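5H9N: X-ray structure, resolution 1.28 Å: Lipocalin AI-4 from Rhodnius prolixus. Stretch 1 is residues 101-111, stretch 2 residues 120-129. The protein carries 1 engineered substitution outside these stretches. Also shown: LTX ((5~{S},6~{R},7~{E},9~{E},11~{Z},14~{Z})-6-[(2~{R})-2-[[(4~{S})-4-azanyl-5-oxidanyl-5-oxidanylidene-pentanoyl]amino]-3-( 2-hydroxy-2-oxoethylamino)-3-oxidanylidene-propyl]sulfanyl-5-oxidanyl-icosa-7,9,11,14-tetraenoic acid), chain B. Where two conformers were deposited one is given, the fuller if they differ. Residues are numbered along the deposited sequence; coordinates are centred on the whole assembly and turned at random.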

# COMPACT_ATOMS: atom_id res chain seq x y z
N ASP A 101 10.93 1.60 7.62
CA ASP A 101 12.37 1.63 7.87
C ASP A 101 13.13 1.17 6.63
O ASP A 101 14.34 0.97 6.67
N TYR A 102 12.39 0.98 5.53
CA TYR A 102 12.91 0.62 4.19
C TYR A 102 13.48 -0.79 4.08
O TYR A 102 13.26 -1.46 3.08
N ALA A 103 14.21 -1.24 5.10
CA ALA A 103 14.89 -2.52 5.07
C ALA A 103 14.07 -3.69 5.62
O ALA A 103 14.43 -4.85 5.40
N ASN A 104 12.98 -3.40 6.33
CA ASN A 104 12.19 -4.47 6.93
C ASN A 104 10.70 -4.33 6.69
O ASN A 104 10.07 -5.27 6.21
N TYR A 105 10.13 -3.19 7.05
CA TYR A 105 8.68 -3.05 7.04
C TYR A 105 8.24 -1.73 6.44
O TYR A 105 9.00 -0.77 6.41
N ALA A 106 6.98 -1.68 6.03
CA ALA A 106 6.35 -0.43 5.62
C ALA A 106 4.87 -0.50 5.91
O ALA A 106 4.21 -1.47 5.53
N LEU A 107 4.34 0.50 6.60
CA LEU A 107 2.91 0.65 6.83
C LEU A 107 2.38 1.65 5.82
O LEU A 107 2.84 2.79 5.79
N LEU A 108 1.46 1.21 4.97
CA LEU A 108 0.87 2.04 3.93
C LEU A 108 -0.61 2.24 4.14
O LEU A 108 -1.30 1.40 4.73
N TYR A 109 -1.10 3.35 3.62
CA TYR A 109 -2.53 3.60 3.49
C TYR A 109 -2.86 3.53 2.01
O TYR A 109 -2.11 4.08 1.20
N ARG A 110 -3.92 2.81 1.65
CA ARG A 110 -4.34 2.71 0.27
C ARG A 110 -5.81 3.05 0.15
O ARG A 110 -6.60 2.72 1.03
N CYS A 111 -6.19 3.71 -0.94
CA CYS A 111 -7.57 4.13 -1.14
C CYS A 111 -7.86 4.27 -2.63
O CYS A 111 -7.00 4.72 -3.38
N LYS A 120 -12.94 2.58 -1.42
CA LYS A 120 -12.54 1.62 -0.41
C LYS A 120 -11.14 1.97 0.03
O LYS A 120 -10.31 2.38 -0.79
N ASP A 121 -10.84 1.81 1.31
CA ASP A 121 -9.48 2.06 1.76
C ASP A 121 -9.00 0.96 2.69
O ASP A 121 -9.75 0.02 3.01
N ASN A 122 -7.76 1.05 3.12
CA ASN A 122 -7.15 0.00 3.92
C ASN A 122 -5.84 0.51 4.47
O ASN A 122 -5.24 1.45 3.91
N PHE A 123 -5.40 -0.09 5.57
CA PHE A 123 -4.01 0.03 6.00
C PHE A 123 -3.34 -1.30 5.77
O PHE A 123 -3.90 -2.35 6.07
N LEU A 124 -2.14 -1.23 5.20
CA LEU A 124 -1.39 -2.38 4.69
C LEU A 124 -0.04 -2.45 5.36
O LEU A 124 0.64 -1.44 5.45
N LEU A 125 0.35 -3.64 5.78
CA LEU A 125 1.70 -3.86 6.29
C LEU A 125 2.47 -4.71 5.30
O LEU A 125 2.10 -5.87 5.02
N PHE A 126 3.53 -4.10 4.76
CA PHE A 126 4.47 -4.76 3.87
C PHE A 126 5.73 -5.14 4.62
O PHE A 126 6.18 -4.42 5.52
N ASN A 127 6.32 -6.26 4.23
CA ASN A 127 7.53 -6.79 4.82
C ASN A 127 8.50 -7.22 3.73
O ASN A 127 8.07 -7.72 2.68
N ARG A 128 9.79 -7.03 3.96
CA ARG A 128 10.78 -7.48 3.00
C ARG A 128 10.87 -9.01 2.95
O ARG A 128 11.29 -9.57 1.94
N GLN A 129 10.51 -9.66 4.04
CA GLN A 129 10.47 -11.12 4.10
C GLN A 129 9.02 -11.61 4.13
O GLN A 129 8.18 -11.01 4.80

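Strands 105-111 and 120-127 of Lipocalin AI-4 run antiparallel (157° between their directions), burying 953 Å² between the two stretches. Three two-bond pairs satisfy the facing backbone groups: A106 N to F126 O (2.9 Å) with F126 N to A106 O (2.8 Å); L108 N to L124 O and L124 N to L108 O (both 2.8 Å); R110 N to N122 O and N122 N to R110 O (both 2.9 Å). Beyond the strand, R128 N donates to N104 O (2.9 Å), which also receives a CA-H...O contact from N127 CA (3.3 Å).

A106, L108, R110, N122, L124 and F126 share the sheet face that meets the ligand LTX. R110 (chi1 t, chi2 t, chi3 p) spends its guanidinium on the ligand carboxylate: NE donates to LTX O2 (2.8 Å) and NH2 to LTX O1 (2.9 Å), while NH1 is satisfied elsewhere in the structure. L124 (m, t) lays CD1 over one face of that guanidinium, 3.4 Å from R110 CZ; LTX C9 covers the opposite face. N122, with chi1 between wells at -147°, sends ND2 to LTX O1 (2.9 Å), so O1 accepts from both strands; its OD1 is bonded elsewhere. Farther along, L108 (m, p) brings CD2 to 3.7 Å from F126 CE1, and LTX C19 lies over one face of the F126 ring (chi1 m), 3.7 Å from F126 CZ. A106 CB meets F126 CB at 4.4 Å.

Y105, L107, Y109, C111, D121, F123, L125 and N127 occupy the other face. Y109 (chi1 t) reaches diagonally, its OH donating to D121 OD2 at 2.7 Å near the ring plane; D121 (p) has OD1 satisfied elsewhere. Y109 CD1 lies over one face of the F123 ring (chi1 m), 3.6 Å from F123 CZ, although the two ring planes are oblique at 53°. L107 and L125, both t, p, pack more loosely: L107 CD1 is 4.5 Å from F123 CB, and L125 CD1 is 4.4 Å from Y105 CB. C111 SG, covalently bonded to a group elsewhere, sits 3.7 Å from D121 CB.

At the loop end, R128 (m, m, t) points toward stretch 1 and clamps Y102 O with NE (2.9 Å) and NH2 (3.1 Å). D101 (p) braces the turn: OD1 accepts from N104 N and Y105 N, both at 2.9 Å, and OD2 from N104 ND2 at 2.8 Å. One water links the stretches, donating to N104 OD1 and accepting from Q129 NE2, each 2.9 Å from the water O.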

# COMPACT_ATOMS: atom_id res chain seq x y z
CB ASP A 101 12.74 0.80 9.11
CG ASP A 101 12.67 -0.70 8.88
OD1 ASP A 101 12.03 -1.14 7.91
OD2 ASP A 101 13.25 -1.44 9.70
CB TYR A 102 13.97 1.63 3.72
CG TYR A 102 13.48 3.06 3.79
CD1 TYR A 102 12.63 3.57 2.82
CD2 TYR A 102 13.86 3.90 4.83
CE1 TYR A 102 12.17 4.87 2.88
CE2 TYR A 102 13.40 5.20 4.90
CZ TYR A 102 12.57 5.68 3.92
OH TYR A 102 12.12 6.99 4.00
CB ALA A 103 16.18 -2.41 5.85
CB ASN A 104 12.45 -4.55 8.43
CG ASN A 104 13.90 -4.86 8.75
OD1 ASN A 104 14.36 -5.99 8.59
ND2 ASN A 104 14.61 -3.85 9.23
CB TYR A 105 8.12 -3.15 8.47
CG TYR A 105 8.59 -2.03 9.39
CD1 TYR A 105 7.94 -0.80 9.42
CD2 TYR A 105 9.69 -2.21 10.22
CE1 TYR A 105 8.39 0.23 10.26
CE2 TYR A 105 10.13 -1.19 11.06
CZ TYR A 105 9.47 0.02 11.07
OH TYR A 105 9.93 1.02 11.91
CB ALA A 106 6.59 -0.15 4.15
CB LEU A 107 2.65 1.16 8.24
CG LEU A 107 1.19 1.39 8.61
CD1 LEU A 107 0.43 0.09 8.62
CD2 LEU A 107 1.07 2.14 9.95
CB LEU A 108 1.09 1.42 2.54
CG LEU A 108 2.40 1.75 1.81
CD1 LEU A 108 3.60 1.24 2.60
CD2 LEU A 108 2.38 1.15 0.41
CB TYR A 109 -2.89 4.97 4.05
CG TYR A 109 -4.32 5.37 3.82
CD1 TYR A 109 -5.35 4.78 4.55
CD2 TYR A 109 -4.66 6.34 2.88
CE1 TYR A 109 -6.67 5.14 4.34
CE2 TYR A 109 -5.97 6.70 2.67
CZ TYR A 109 -6.97 6.10 3.39
OH TYR A 109 -8.27 6.50 3.16
CB ARG A 110 -4.08 1.29 -0.27
CG ARG A 110 -4.40 1.12 -1.76
CD ARG A 110 -3.81 -0.17 -2.33
NE ARG A 110 -4.41 -1.35 -1.74
CZ ARG A 110 -3.92 -2.58 -1.88
NH1 ARG A 110 -2.81 -2.78 -2.59
NH2 ARG A 110 -4.51 -3.60 -1.28
CB CYS A 111 -7.83 5.45 -0.41
SG CYS A 111 -9.54 5.97 -0.36
CB LYS A 120 -12.54 0.20 -0.94
CG LYS A 120 -13.89 -0.38 -1.28
CD LYS A 120 -13.72 -1.84 -1.67
CE LYS A 120 -15.03 -2.49 -2.00
NZ LYS A 120 -14.85 -3.93 -2.31
CB ASP A 121 -9.33 3.47 2.39
CG ASP A 121 -10.08 3.64 3.69
OD1 ASP A 121 -10.67 2.68 4.21
OD2 ASP A 121 -10.03 4.78 4.21
CB ASN A 122 -6.92 -1.26 3.08
CG ASN A 122 -7.08 -2.53 3.89
OD1 ASN A 122 -7.11 -2.52 5.13
ND2 ASN A 122 -7.20 -3.65 3.18
CB PHE A 123 -3.89 0.47 7.45
CG PHE A 123 -4.24 1.91 7.68
CD1 PHE A 123 -5.56 2.28 7.93
CD2 PHE A 123 -3.26 2.90 7.66
CE1 PHE A 123 -5.89 3.61 8.16
CE2 PHE A 123 -3.58 4.22 7.88
CZ PHE A 123 -4.90 4.58 8.13
CB LEU A 124 -1.20 -2.24 3.18
CG LEU A 124 -2.43 -1.95 2.32
CD1 LEU A 124 -2.02 -1.76 0.87
CD2 LEU A 124 -3.45 -3.04 2.43
CB LEU A 125 1.68 -4.52 7.65
CG LEU A 125 3.07 -4.78 8.26
CD1 LEU A 125 3.78 -3.45 8.53
CD2 LEU A 125 2.97 -5.61 9.53
CB PHE A 126 4.82 -3.87 2.68
CG PHE A 126 3.67 -3.64 1.74
CD1 PHE A 126 2.73 -2.64 1.99
CD2 PHE A 126 3.49 -4.44 0.62
CE1 PHE A 126 1.67 -2.43 1.13
CE2 PHE A 126 2.43 -4.23 -0.24
CZ PHE A 126 1.53 -3.22 0.02
CB ASN A 127 7.20 -7.98 5.74
CG ASN A 127 7.03 -7.57 7.19
OD1 ASN A 127 8.00 -7.15 7.82
ND2 ASN A 127 5.82 -7.73 7.74
CB ARG A 128 12.16 -6.89 3.33
CG ARG A 128 12.27 -5.37 3.09
CD ARG A 128 11.96 -4.99 1.66
NE ARG A 128 12.37 -3.61 1.40
CZ ARG A 128 12.37 -3.05 0.19
NH1 ARG A 128 11.97 -3.76 -0.86
NH2 ARG A 128 12.78 -1.80 0.04
CB GLN A 129 11.20 -11.64 5.34
CG GLN A 129 12.65 -11.23 5.42
CD GLN A 129 13.32 -11.73 6.69
OE1 GLN A 129 13.52 -12.93 6.87
NE2 GLN A 129 13.67 -10.80 7.57
O2 LTX B . -6.93 -1.19 -0.53
C1 LTX B . -7.52 -2.23 -0.14
O1 LTX B . -6.90 -3.24 0.28
C2 LTX B . -9.03 -2.25 -0.16
C3 LTX B . -9.50 -3.14 -1.31
C4 LTX B . -8.72 -2.85 -2.58
C5 LTX B . -9.36 -3.53 -3.78
O3 LTX B . -9.16 -4.95 -3.72
C6 LTX B . -8.81 -3.00 -5.10
C7 LTX B . -7.32 -3.31 -5.24
C8 LTX B . -6.38 -2.35 -5.28
C9 LTX B . -4.97 -2.71 -5.44
C10 LTX B . -4.00 -1.82 -5.72
C11 LTX B . -2.61 -2.27 -5.88
C12 LTX B . -1.54 -1.51 -6.13
C13 LTX B . -1.55 -0.00 -6.30
C14 LTX B . -1.60 0.71 -4.96
C15 LTX B . -0.55 0.84 -4.15
C16 LTX B . 0.82 0.29 -4.50
C17 LTX B . 1.52 -0.19 -3.24
C18 LTX B . 2.97 -0.55 -3.56
C19 LTX B . 3.63 -1.31 -2.43
C20 LTX B . 5.08 -1.62 -2.77
O32 LTX B . -5.70 -7.84 -8.09
C21 LTX B . -6.43 -6.85 -7.94
O31 LTX B . -6.58 -6.26 -6.85
CA3 LTX B . -7.19 -6.34 -9.14
N3 LTX B . -7.95 -5.16 -8.79
C22 LTX B . -8.92 -4.66 -9.55
O33 LTX B . -9.24 -5.18 -10.60
CA2 LTX B . -9.65 -3.42 -9.10
CB2 LTX B . -9.12 -2.87 -7.77
SG2 LTX B . -9.77 -3.75 -6.39
N2 LTX B . -11.08 -3.66 -9.05
CD1 LTX B . -11.94 -2.83 -9.62
OE1 LTX B . -11.67 -1.67 -9.90
CG1 LTX B . -13.29 -3.44 -9.90
CB1 LTX B . -14.32 -2.37 -10.25
CA1 LTX B . -15.73 -2.92 -10.02
N1 LTX B . -15.81 -3.54 -8.68
C23 LTX B . -16.07 -3.96 -11.05
O11 LTX B . -16.41 -5.10 -10.67
O12 LTX B . -16.00 -3.63 -12.26
O HOH W 1 13.19 -7.98 6.90